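Local coordinates for protein fatty acid CoA ligase (Marinactinospora thermotolerans, PDB 6SQ8) that belongs to the ANL superfamily of AMP-binding enzymes and holds adenosine monophosphate and 1-ethanoyl-9H-pyrido[3,4-b]indole-3-carboxylic acid in its ligand pockets, at residues H151-A156 with G359-P364; Q211-L214 with T219-L222; E233-E238 with L264-R269. All coordinates share one frame; numbering follows the deposited sequence.

Contact 1 of 3, residues H151-A156 with G359-P364; sequences HPEGIA and GYWRDP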
ATOM      1  N   HIS A 151     -17.752 -15.686  -9.457  1.00 51.03           N
ATOM      2  CA  HIS A 151     -17.857 -14.383 -10.089  1.00 49.30           C
ATOM      3  C   HIS A 151     -17.827 -14.598 -11.600  1.00 51.61           C
ATOM      4  O   HIS A 151     -16.906 -15.221 -12.118  1.00 50.63           O
ATOM      5  CB  HIS A 151     -16.759 -13.446  -9.559  1.00 46.08           C
ATOM      6  CG  HIS A 151     -17.009 -11.990  -9.779  1.00 41.31           C
ATOM      7  ND1 HIS A 151     -17.067 -11.425 -11.034  1.00 38.64           N
ATOM      8  CD2 HIS A 151     -17.152 -10.970  -8.910  1.00 41.21           C
ATOM      9  CE1 HIS A 151     -17.264 -10.124 -10.927  1.00 37.65           C
ATOM     10  NE2 HIS A 151     -17.310  -9.815  -9.639  1.00 37.99           N
ATOM     11  N   PRO A 152     -18.846 -14.131 -12.362  1.00 58.72           N
ATOM     12  CA  PRO A 152     -18.847 -14.282 -13.815  1.00 57.13           C
ATOM     13  C   PRO A 152     -17.545 -13.838 -14.502  1.00 56.02           C
ATOM     14  O   PRO A 152     -17.170 -14.448 -15.501  1.00 61.94           O
ATOM     15  CB  PRO A 152     -19.981 -13.358 -14.291  1.00 59.34           C
ATOM     16  CG  PRO A 152     -20.908 -13.234 -13.100  1.00 59.61           C
ATOM     17  CD  PRO A 152     -20.048 -13.438 -11.867  1.00 61.93           C
ATOM     18  N   GLU A 153     -16.887 -12.786 -13.985  1.00 51.22           N
ATOM     19  CA  GLU A 153     -15.683 -12.241 -14.633  1.00 47.68           C
ATOM     20  C   GLU A 153     -14.444 -12.418 -13.741  1.00 40.08           C
ATOM     21  O   GLU A 153     -13.414 -11.829 -14.017  1.00 39.17           O
ATOM     22  CB  GLU A 153     -15.894 -10.797 -15.110  1.00 50.10           C
ATOM     23  CG  GLU A 153     -16.911  -9.983 -14.338  1.00 53.42           C
ATOM     24  CD  GLU A 153     -17.845  -9.181 -15.212  1.00 57.12           C
ATOM     25  OE1 GLU A 153     -18.863  -9.761 -15.592  1.00 68.00           O
ATOM     26  OE2 GLU A 153     -17.559  -7.985 -15.507  1.00 53.44           O
ATOM     27  N   GLY A 154     -14.537 -13.267 -12.716  1.00 38.38           N
ATOM     28  CA  GLY A 154     -13.372 -13.742 -11.945  1.00 40.57           C
ATOM     29  C   GLY A 154     -12.712 -12.681 -11.058  1.00 42.64           C
ATOM     30  O   GLY A 154     -11.543 -12.817 -10.682  1.00 40.78           O
ATOM     31  N   ILE A 155     -13.462 -11.636 -10.690  1.00 41.83           N
ATOM     32  CA  ILE A 155     -12.944 -10.505  -9.923  1.00 40.27           C
ATOM     33  C   ILE A 155     -13.104 -10.781  -8.424  1.00 39.57           C
ATOM     34  O   ILE A 155     -14.173 -11.213  -7.958  1.00 39.52           O
ATOM     35  CB  ILE A 155     -13.642  -9.207 -10.362  1.00 40.51           C
ATOM     36  CG1 ILE A 155     -13.503  -8.994 -11.871  1.00 41.22           C
ATOM     37  CG2 ILE A 155     -13.120  -8.009  -9.576  1.00 43.65           C
ATOM     38  CD1 ILE A 155     -12.079  -9.067 -12.379  1.00 44.01           C
ATOM     39  N   ALA A 156     -12.009 -10.548  -7.684  1.00 38.41           N
ATOM     40  CA  ALA A 156     -11.948 -10.763  -6.245  1.00 35.22           C
ATOM     41  C   ALA A 156     -12.102  -9.432  -5.504  1.00 33.09           C
ATOM     42  O   ALA A 156     -12.724  -9.388  -4.441  1.00 35.55           O
ATOM     43  CB  ALA A 156     -10.646 -11.432  -5.887  1.00 33.81           C
ATOM     44  N   GLY A 359      -7.961  -4.664 -15.169  1.00 28.68           N
ATOM     45  CA  GLY A 359      -8.253  -3.390 -15.780  1.00 29.76           C
ATOM     46  C   GLY A 359      -9.051  -2.523 -14.826  1.00 30.79           C
ATOM     47  O   GLY A 359      -9.461  -2.976 -13.732  1.00 30.60           O
ATOM     48  N   TYR A 360      -9.284  -1.275 -15.239  1.00 31.62           N
ATOM     49  CA  TYR A 360     -10.162  -0.427 -14.491  1.00 37.50           C
ATOM     50  C   TYR A 360     -11.598  -0.913 -14.748  1.00 44.14           C
ATOM     51  O   TYR A 360     -12.004  -1.121 -15.899  1.00 43.20           O
ATOM     52  CB  TYR A 360      -9.955   1.051 -14.832  1.00 37.49           C
ATOM     53  CG  TYR A 360      -8.567   1.584 -14.558  1.00 38.99           C
ATOM     54  CD1 TYR A 360      -8.034   1.620 -13.279  1.00 39.66           C
ATOM     55  CD2 TYR A 360      -7.783   2.072 -15.588  1.00 38.37           C
ATOM     56  CE1 TYR A 360      -6.754   2.097 -13.042  1.00 39.58           C
ATOM     57  CE2 TYR A 360      -6.510   2.567 -15.364  1.00 37.78           C
ATOM     58  CZ  TYR A 360      -5.992   2.589 -14.089  1.00 39.74           C
ATOM     59  OH  TYR A 360      -4.735   3.092 -13.892  1.00 37.10           O
ATOM     60  N   TRP A 361     -12.333  -1.120 -13.646  1.00 46.63           N
ATOM     61  CA  TRP A 361     -13.685  -1.642 -13.648  1.00 46.20           C
ATOM     62  C   TRP A 361     -14.583  -0.775 -14.545  1.00 47.67           C
ATOM     63  O   TRP A 361     -14.741   0.426 -14.298  1.00 42.58           O
ATOM     64  CB  TRP A 361     -14.209  -1.697 -12.214  1.00 45.85           C
ATOM     65  CG  TRP A 361     -15.638  -2.132 -12.109  1.00 43.49           C
ATOM     66  CD1 TRP A 361     -16.731  -1.329 -11.937  1.00 45.34           C
ATOM     67  CD2 TRP A 361     -16.129  -3.475 -12.178  1.00 39.30           C
ATOM     68  NE1 TRP A 361     -17.865  -2.090 -11.900  1.00 46.85           N
ATOM     69  CE2 TRP A 361     -17.527  -3.412 -12.041  1.00 41.61           C
ATOM     70  CE3 TRP A 361     -15.524  -4.724 -12.300  1.00 43.10           C
ATOM     71  CZ2 TRP A 361     -18.328  -4.552 -12.017  1.00 42.39           C
ATOM     72  CZ3 TRP A 361     -16.322  -5.854 -12.311  1.00 43.53           C
ATOM     73  CH2 TRP A 361     -17.703  -5.767 -12.155  1.00 42.38           C
ATOM     74  N   ARG A 362     -15.156  -1.411 -15.581  1.00 49.30           N
ATOM     75  CA  ARG A 362     -16.135  -0.825 -16.493  1.00 46.16           C
ATOM     76  C   ARG A 362     -15.583   0.483 -17.092  1.00 48.47           C
ATOM     77  O   ARG A 362     -16.321   1.464 -17.232  1.00 49.21           O
ATOM     78  CB  ARG A 362     -17.455  -0.604 -15.746  1.00 40.64           C
ATOM     79  N   ASP A 363     -14.287   0.497 -17.437  1.00 47.61           N
ATOM     80  CA  ASP A 363     -13.645   1.672 -18.046  1.00 49.08           C
ATOM     81  C   ASP A 363     -12.502   1.217 -18.952  1.00 52.83           C
ATOM     82  O   ASP A 363     -11.338   1.372 -18.599  1.00 57.52           O
ATOM     83  CB  ASP A 363     -13.172   2.670 -16.983  1.00 46.45           C
ATOM     84  CG  ASP A 363     -12.655   3.992 -17.540  1.00 45.74           C
ATOM     85  OD1 ASP A 363     -12.539   4.103 -18.776  1.00 43.27           O
ATOM     86  OD2 ASP A 363     -12.364   4.907 -16.731  1.00 49.69           O
ATOM     87  N   PRO A 364     -12.794   0.673 -20.157  1.00 55.27           N
ATOM     88  CA  PRO A 364     -11.752   0.215 -21.078  1.00 51.96           C
ATOM     89  C   PRO A 364     -10.954   1.353 -21.731  1.00 46.71           C
ATOM     90  O   PRO A 364      -9.806   1.129 -22.112  1.00 43.64           O
ATOM     91  CB  PRO A 364     -12.522  -0.553 -22.166  1.00 52.66           C
ATOM     92  CG  PRO A 364     -13.898  -0.782 -21.571  1.00 56.29           C
ATOM     93  CD  PRO A 364     -14.140   0.428 -20.692  1.00 55.04           C
TER

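Contact 2 of 3, residues Q211-L214 with T219-L222; sequences QCTL and TVVL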
ATOM      1  N   GLN A 211      -4.989 -12.193   4.362  1.00 28.51           N
ATOM      2  CA  GLN A 211      -5.350 -13.386   3.580  1.00 28.83           C
ATOM      3  C   GLN A 211      -4.102 -14.233   3.294  1.00 28.24           C
ATOM      4  O   GLN A 211      -4.150 -15.452   3.461  1.00 28.09           O
ATOM      5  CB  GLN A 211      -6.111 -12.993   2.312  1.00 29.26           C
ATOM      6  CG  GLN A 211      -7.560 -12.635   2.607  1.00 31.57           C
ATOM      7  CD  GLN A 211      -8.426 -12.439   1.390  1.00 32.50           C
ATOM      8  OE1 GLN A 211      -7.952 -12.125   0.290  1.00 33.18           O
ATOM      9  NE2 GLN A 211      -9.723 -12.565   1.616  1.00 32.29           N
ATOM     10  N   CYS A 212      -2.992 -13.589   2.895  1.00 25.93           N
ATOM     11  CA  CYS A 212      -1.723 -14.284   2.707  1.00 23.48           C
ATOM     12  C   CYS A 212      -1.330 -15.013   3.996  1.00 21.58           C
ATOM     13  O   CYS A 212      -0.900 -16.145   3.972  1.00 21.80           O
ATOM     14  CB  CYS A 212      -0.627 -13.315   2.295  1.00 24.35           C
ATOM     15  SG  CYS A 212      -0.867 -12.670   0.626  1.00 25.37           S
ATOM     16  N   THR A 213      -1.492 -14.340   5.132  1.00 21.39           N
ATOM     17  CA  THR A 213      -1.114 -14.878   6.429  1.00 21.37           C
ATOM     18  C   THR A 213      -1.969 -16.111   6.740  1.00 22.65           C
ATOM     19  O   THR A 213      -1.438 -17.155   7.165  1.00 23.13           O
ATOM     20  CB  THR A 213      -1.219 -13.807   7.516  1.00 20.65           C
ATOM     21  OG1 THR A 213      -0.318 -12.784   7.105  1.00 20.86           O
ATOM     22  CG2 THR A 213      -0.873 -14.305   8.901  1.00 20.02           C
ATOM     23  N   LEU A 214      -3.285 -16.000   6.519  1.00 23.15           N
ATOM     24  CA  LEU A 214      -4.188 -17.109   6.809  1.00 22.81           C
ATOM     25  C   LEU A 214      -3.859 -18.300   5.901  1.00 23.14           C
ATOM     26  O   LEU A 214      -3.745 -19.422   6.382  1.00 25.98           O
ATOM     27  CB  LEU A 214      -5.632 -16.655   6.630  1.00 22.50           C
ATOM     28  CG  LEU A 214      -6.177 -15.726   7.717  1.00 22.66           C
ATOM     29  CD1 LEU A 214      -7.560 -15.212   7.354  1.00 22.24           C
ATOM     30  CD2 LEU A 214      -6.235 -16.436   9.051  1.00 23.15           C
ATOM     31  N   THR A 219      -1.001 -16.741  11.820  1.00 26.42           N
ATOM     32  CA  THR A 219      -1.886 -15.977  12.679  1.00 27.10           C
ATOM     33  C   THR A 219      -1.751 -14.484  12.359  1.00 26.08           C
ATOM     34  O   THR A 219      -0.650 -13.948  12.387  1.00 28.28           O
ATOM     35  CB  THR A 219      -1.519 -16.210  14.146  1.00 27.10           C
ATOM     36  OG1 THR A 219      -1.488 -17.625  14.356  1.00 27.81           O
ATOM     37  CG2 THR A 219      -2.478 -15.538  15.099  1.00 27.24           C
ATOM     38  N   VAL A 220      -2.876 -13.824  12.077  1.00 26.08           N
ATOM     39  CA  VAL A 220      -2.926 -12.383  11.929  1.00 26.81           C
ATOM     40  C   VAL A 220      -2.995 -11.777  13.323  1.00 26.79           C
ATOM     41  O   VAL A 220      -3.738 -12.263  14.150  1.00 27.42           O
ATOM     42  CB  VAL A 220      -4.137 -11.933  11.092  1.00 27.64           C
ATOM     43  CG1 VAL A 220      -4.276 -10.414  11.078  1.00 26.24           C
ATOM     44  CG2 VAL A 220      -4.088 -12.493   9.678  1.00 27.33           C
ATOM     45  N   VAL A 221      -2.214 -10.716  13.548  1.00 26.82           N
ATOM     46  CA  VAL A 221      -2.233  -9.936  14.785  1.00 25.53           C
ATOM     47  C   VAL A 221      -2.679  -8.524  14.411  1.00 26.06           C
ATOM     48  O   VAL A 221      -1.965  -7.869  13.681  1.00 26.69           O
ATOM     49  CB  VAL A 221      -0.851  -9.915  15.462  1.00 24.93           C
ATOM     50  CG1 VAL A 221      -0.889  -9.146  16.767  1.00 26.74           C
ATOM     51  CG2 VAL A 221      -0.291 -11.306  15.695  1.00 24.96           C
ATOM     52  N   LEU A 222      -3.842  -8.083  14.914  1.00 26.64           N
ATOM     53  CA  LEU A 222      -4.469  -6.824  14.476  1.00 27.05           C
ATOM     54  C   LEU A 222      -4.199  -5.701  15.471  1.00 27.53           C
ATOM     55  O   LEU A 222      -4.311  -5.889  16.676  1.00 30.78           O
ATOM     56  CB  LEU A 222      -5.982  -7.003  14.382  1.00 28.04           C
ATOM     57  CG  LEU A 222      -6.502  -7.708  13.140  1.00 29.44           C
ATOM     58  CD1 LEU A 222      -7.998  -7.887  13.281  1.00 29.44           C
ATOM     59  CD2 LEU A 222      -6.144  -6.955  11.875  1.00 28.35           C
TER

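Contact 3 of 3, residues E233-E238 with L264-R269; sequences EAIERE and LSSLRR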
ATOM      1  N   GLU A 233       5.252  -3.284  21.917  1.00 34.57           N
ATOM      2  CA  GLU A 233       4.654  -4.121  22.948  1.00 35.33           C
ATOM      3  C   GLU A 233       4.081  -5.369  22.272  1.00 32.82           C
ATOM      4  O   GLU A 233       4.340  -6.489  22.709  1.00 32.02           O
ATOM      5  CB  GLU A 233       3.604  -3.314  23.726  1.00 39.50           C
ATOM      6  CG  GLU A 233       3.375  -3.747  25.154  1.00 43.76           C
ATOM      7  CD  GLU A 233       2.471  -4.969  25.299  1.00 49.85           C
ATOM      8  OE1 GLU A 233       1.354  -4.967  24.675  1.00 46.22           O
ATOM      9  OE2 GLU A 233       2.889  -5.942  26.031  1.00 49.87           O
ATOM     10  N   ALA A 234       3.335  -5.160  21.183  1.00 32.13           N
ATOM     11  CA  ALA A 234       2.661  -6.238  20.456  1.00 34.68           C
ATOM     12  C   ALA A 234       3.684  -7.236  19.922  1.00 33.36           C
ATOM     13  O   ALA A 234       3.457  -8.425  19.992  1.00 32.91           O
ATOM     14  CB  ALA A 234       1.818  -5.693  19.321  1.00 35.52           C
ATOM     15  N   ILE A 235       4.793  -6.739  19.375  1.00 32.18           N
ATOM     16  CA  ILE A 235       5.786  -7.618  18.789  1.00 31.41           C
ATOM     17  C   ILE A 235       6.319  -8.558  19.872  1.00 32.48           C
ATOM     18  O   ILE A 235       6.435  -9.738  19.640  1.00 35.43           O
ATOM     19  CB  ILE A 235       6.894  -6.820  18.086  1.00 30.79           C
ATOM     20  CG1 ILE A 235       6.343  -6.105  16.846  1.00 31.28           C
ATOM     21  CG2 ILE A 235       8.069  -7.713  17.738  1.00 30.72           C
ATOM     22  CD1 ILE A 235       7.289  -5.094  16.236  1.00 31.42           C
ATOM     23  N   GLU A 236       6.602  -8.026  21.057  1.00 34.84           N
ATOM     24  CA  GLU A 236       7.214  -8.802  22.128  1.00 38.71           C
ATOM     25  C   GLU A 236       6.178  -9.768  22.733  1.00 37.14           C
ATOM     26  O   GLU A 236       6.452 -10.947  22.915  1.00 35.87           O
ATOM     27  CB  GLU A 236       7.783  -7.859  23.194  1.00 45.81           C
ATOM     28  CG  GLU A 236       8.655  -8.591  24.214  1.00 48.50           C
ATOM     29  CD  GLU A 236       9.096  -7.780  25.414  1.00 51.80           C
ATOM     30  OE1 GLU A 236       8.236  -7.087  25.957  1.00 63.11           O
ATOM     31  OE2 GLU A 236      10.268  -7.864  25.812  1.00 48.65           O
ATOM     32  N   ARG A 237       4.991  -9.237  23.044  1.00 37.57           N
ATOM     33  CA  ARG A 237       3.919  -9.968  23.733  1.00 38.35           C
ATOM     34  C   ARG A 237       3.387 -11.130  22.861  1.00 36.72           C
ATOM     35  O   ARG A 237       3.193 -12.223  23.358  1.00 31.58           O
ATOM     36  CB  ARG A 237       2.817  -8.981  24.140  1.00 46.14           C
ATOM     37  CG  ARG A 237       1.743  -9.571  25.049  1.00 51.36           C
ATOM     38  CD  ARG A 237       0.550  -8.648  25.367  1.00 50.33           C
ATOM     39  NE  ARG A 237       0.355  -7.510  24.460  1.00 50.96           N
ATOM     40  CZ  ARG A 237      -0.429  -7.509  23.377  1.00 53.04           C
ATOM     41  NH1 ARG A 237      -1.199  -8.550  23.103  1.00 50.55           N
ATOM     42  NH2 ARG A 237      -0.431  -6.469  22.559  1.00 51.11           N
ATOM     43  N   GLU A 238       3.150 -10.895  21.565  1.00 36.95           N
ATOM     44  CA  GLU A 238       2.598 -11.912  20.643  1.00 36.27           C
ATOM     45  C   GLU A 238       3.732 -12.638  19.890  1.00 32.28           C
ATOM     46  O   GLU A 238       3.471 -13.510  19.082  1.00 29.06           O
ATOM     47  CB  GLU A 238       1.658 -11.284  19.611  1.00 39.82           C
ATOM     48  CG  GLU A 238       0.625 -10.347  20.201  1.00 46.06           C
ATOM     49  CD  GLU A 238      -0.532 -11.003  20.923  1.00 50.78           C
ATOM     50  OE1 GLU A 238      -0.550 -12.246  21.075  1.00 50.78           O
ATOM     51  OE2 GLU A 238      -1.487 -10.253  21.263  1.00 56.04           O
ATOM     52  N   LEU A 264      12.699  -8.037  20.451  1.00 23.81           N
ATOM     53  CA  LEU A 264      12.150  -8.202  19.135  1.00 25.92           C
ATOM     54  C   LEU A 264      12.837  -9.379  18.436  1.00 26.69           C
ATOM     55  O   LEU A 264      12.865  -9.432  17.207  1.00 26.61           O
ATOM     56  CB  LEU A 264      12.359  -6.912  18.343  1.00 27.97           C
ATOM     57  CG  LEU A 264      11.913  -5.619  19.024  1.00 28.16           C
ATOM     58  CD1 LEU A 264      12.058  -4.448  18.069  1.00 28.84           C
ATOM     59  CD2 LEU A 264      10.485  -5.697  19.527  1.00 28.63           C
ATOM     60  N   SER A 265      13.329 -10.351  19.215  1.00 26.59           N
ATOM     61  CA  SER A 265      14.044 -11.501  18.658  1.00 26.59           C
ATOM     62  C   SER A 265      13.116 -12.347  17.786  1.00 24.76           C
ATOM     63  O   SER A 265      13.613 -13.097  16.963  1.00 26.47           O
ATOM     64  CB  SER A 265      14.693 -12.336  19.739  1.00 29.12           C
ATOM     65  OG  SER A 265      13.803 -12.562  20.812  1.00 32.53           O
ATOM     66  N   SER A 266      11.793 -12.222  17.969  1.00 24.59           N
ATOM     67  CA  SER A 266      10.807 -12.972  17.163  1.00 24.97           C
ATOM     68  C   SER A 266      10.746 -12.466  15.718  1.00 25.71           C
ATOM     69  O   SER A 266      10.361 -13.244  14.839  1.00 32.75           O
ATOM     70  CB  SER A 266       9.423 -12.990  17.781  1.00 24.96           C
ATOM     71  OG  SER A 266       8.952 -11.687  18.041  1.00 26.37           O
ATOM     72  N   LEU A 267      11.133 -11.206  15.460  1.00 23.44           N
ATOM     73  CA  LEU A 267      10.990 -10.633  14.106  1.00 25.37           C
ATOM     74  C   LEU A 267      11.864 -11.400  13.099  1.00 24.12           C
ATOM     75  O   LEU A 267      13.025 -11.617  13.297  1.00 22.13           O
ATOM     76  CB  LEU A 267      11.334  -9.139  14.107  1.00 26.34           C
ATOM     77  CG  LEU A 267      10.290  -8.226  14.754  1.00 26.18           C
ATOM     78  CD1 LEU A 267      10.814  -6.808  14.918  1.00 25.15           C
ATOM     79  CD2 LEU A 267       8.998  -8.223  13.967  1.00 26.02           C
ATOM     80  N   ARG A 268      11.254 -11.808  11.999  1.00 24.85           N
ATOM     81  CA  ARG A 268      11.981 -12.275  10.836  1.00 27.77           C
ATOM     82  C   ARG A 268      11.858 -11.230   9.715  1.00 26.16           C
ATOM     83  O   ARG A 268      12.748 -11.175   8.888  1.00 24.09           O
ATOM     84  CB  ARG A 268      11.501 -13.668  10.413  1.00 31.56           C
ATOM     85  CG  ARG A 268      11.861 -14.794  11.379  1.00 35.69           C
ATOM     86  CD  ARG A 268      13.266 -15.377  11.272  1.00 40.68           C
ATOM     87  N   ARG A 269      10.817 -10.377   9.725  1.00 25.57           N
ATOM     88  CA  ARG A 269      10.646  -9.363   8.687  1.00 28.07           C
ATOM     89  C   ARG A 269       9.872  -8.127   9.175  1.00 27.90           C
ATOM     90  O   ARG A 269       8.741  -8.211   9.617  1.00 32.18           O
ATOM     91  CB  ARG A 269       9.997  -9.984   7.446  1.00 29.47           C
ATOM     92  CG  ARG A 269      10.994 -10.116   6.297  1.00 32.22           C
ATOM     93  CD  ARG A 269      10.730 -11.248   5.369  1.00 35.08           C
ATOM     94  NE  ARG A 269      11.944 -11.740   4.728  1.00 37.21           N
ATOM     95  CZ  ARG A 269      12.772 -12.586   5.340  1.00 43.88           C
ATOM     96  NH1 ARG A 269      12.864 -12.557   6.653  1.00 41.89           N
ATOM     97  NH2 ARG A 269      13.429 -13.534   4.680  1.00 47.65           N
TER

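Contact 1 of 3, residues H151-A156 with G359-P364
A type I turn closed by a 3.1 Å bond from Gly-154 N to His-151 O carries Glu-153 toward the indole of Trp-361. The same turn is held a second time, through a side chain: the backbone N-H of Glu-153 reaches His-151 ND1 at 3.3 Å, lying almost exactly in the imidazole plane with an N-H...N angle of 156°. This use of ND1 as an acceptor is consistent with its carrying no proton. Ile-155 N sits over one face of the imidazole, toward its rim, and NE2 bonds to His-76, whose ring also meets the indole.

Both side-chain contacts across the segments fall on the indole of Trp-361. Its chi1 of 176° places CG opposite the backbone N and sends the six-membered ring to 151-156. There CZ3 lies 4.2 Å from Ile-155 CG1, which comes in at the ring edge, near its plane. Glu-153, bent at chi2, crosses the tryptophan side chain at about a right angle and brings OE2 to 4.0 Å from CH2; carboxylate and ring planes are 42° apart.

Trp-361 stands in a type II turn from Tyr-360 to Asp-363, and Asp-363 then serves as N-cap of helix 364-367, its OD1 bonding to Arg-366 N. Strands 155-160 and 359-360 are the outer members of a three-stranded antiparallel sheet with 170-174 between them; the contact joins the turn that leads into the first to the turn that follows the second.

The polar bonds all lie within the turns or run to residues outside. The carboxylate oxygen beside indole carbons probably adds little more than a weak electrostatic term, so the segments meet mainly by van der Waals packing, with His-76 and a weak NE1 bond to Asp-97 also bearing on the indole.

Contact 2 of 3, residues Q211-L214 with T219-L222
Apolar packing dominates, and Val-220 CG2 is its focus. This methyl lies 3.8 Å from Thr-213 CG2 and is as near to the CB of the same threonine, so it rests against the branched part of the side chain and not against one methyl alone. Leu-214 adds its CG, 4.3 Å from Val-220 CG2: the leucine leaves the helix at a slant, but its outer part bends back to the strand. The chi1 of Val-220, 173°, sets CG1 opposite the backbone N and leaves CG2, beside that N, as the branch that faces the helix. Ile-64 of helix 61-72 touches both Leu-214 and Val-220.

The helix and strand belong to a beta-alpha-beta unit: strand 195-198, helix 205-215, then strand 219-222, which runs parallel to 195-198. Strand 17-20 lies parallel on the other flank of 219-222, and the backbone of the latter bonds to both neighbours. Only three residues separate the end of the helix from the strand, and the closest pair of CA atoms, those of Thr-213 and Val-220, is 6.3 Å apart.

A second kind of contact sets a methyl against a carbonyl. Thr-213 CG2 comes to 3.5 Å from Thr-219 O, a van der Waals approach in which the threonine offers carbon. Thr-219 takes part through its backbone, since its own side chain leaves the strand in the direction away from the helix.

Hydrogen bonds of the side chains go elsewhere. With chi1 at -60°, Thr-213 keeps OG1 beside its own backbone N, where it bonds to Leu-209 O one helical turn back, while the methyl is presented to the strand. Thr-219 OG1 bonds to Val-17 O, and Gln-211 bonds to Tyr-6 and Gln-71.

Contact 3 of 3, residues E233-E238 with L264-R269
Ile-235 has chi1 at -68°, which puts CG2 opposite the backbone N and points this methyl between Leu-264 and Leu-267. Leu-264, with chi1 -51°, swings its end back to the helix, and its CD2 reaches Ile-235 CG2 at 3.6 Å. From the neighbouring side comes Leu-267, lying roughly at right angles to the isoleucine: its CG is 3.8 Å from Ile-235 CG2, and its CD1 is 4.1 Å from Ile-235 CD1.

The two leucines are the ends of a type I turn, closed by Leu-267 N to Leu-264 O at 3.0 Å, and so can flank one methyl together. This turn lies in the loop leading to strand 269-273, which runs parallel to strand 242-245; the latter follows helix 228-237, on whose last turn Ile-235 sits.

Between the leucines in sequence, Ser-266 OG approaches Ile-235 O at 3.6 Å without bonding to it; its hydrogen bond goes to Ala-240 O. Elsewhere on the helix Arg-237 forms salt bridges with Glu-233 and Glu-238, its NE 2.7 Å from Glu-233 OE1, which lies near the guanidinium plane.

In the fold
Contacts 2 and 3 are direct neighbours, their centres about 15 Å apart: Val-221 CG1 of strand 219-222 packs 3.9 Å from Glu-238 CG of segment 233-238. Contact 1 lies across the chain's centre from contact 3, centre to centre about 39 Å, and about 26 Å from contact 2. Gln-71 nevertheless bridges contacts 1 and 2, bonding to Ala-156 O and to Gln-211. Bound 1-ethanoyl-9H-pyrido[3,4-b]indole-3-carboxylic acid lies about 12 Å from the side chain of Ile-155 and about 13 Å from that of Thr-213. Tyr-360 OH bonds to Glu-301, next in sequence to the pocket residue Gln-300.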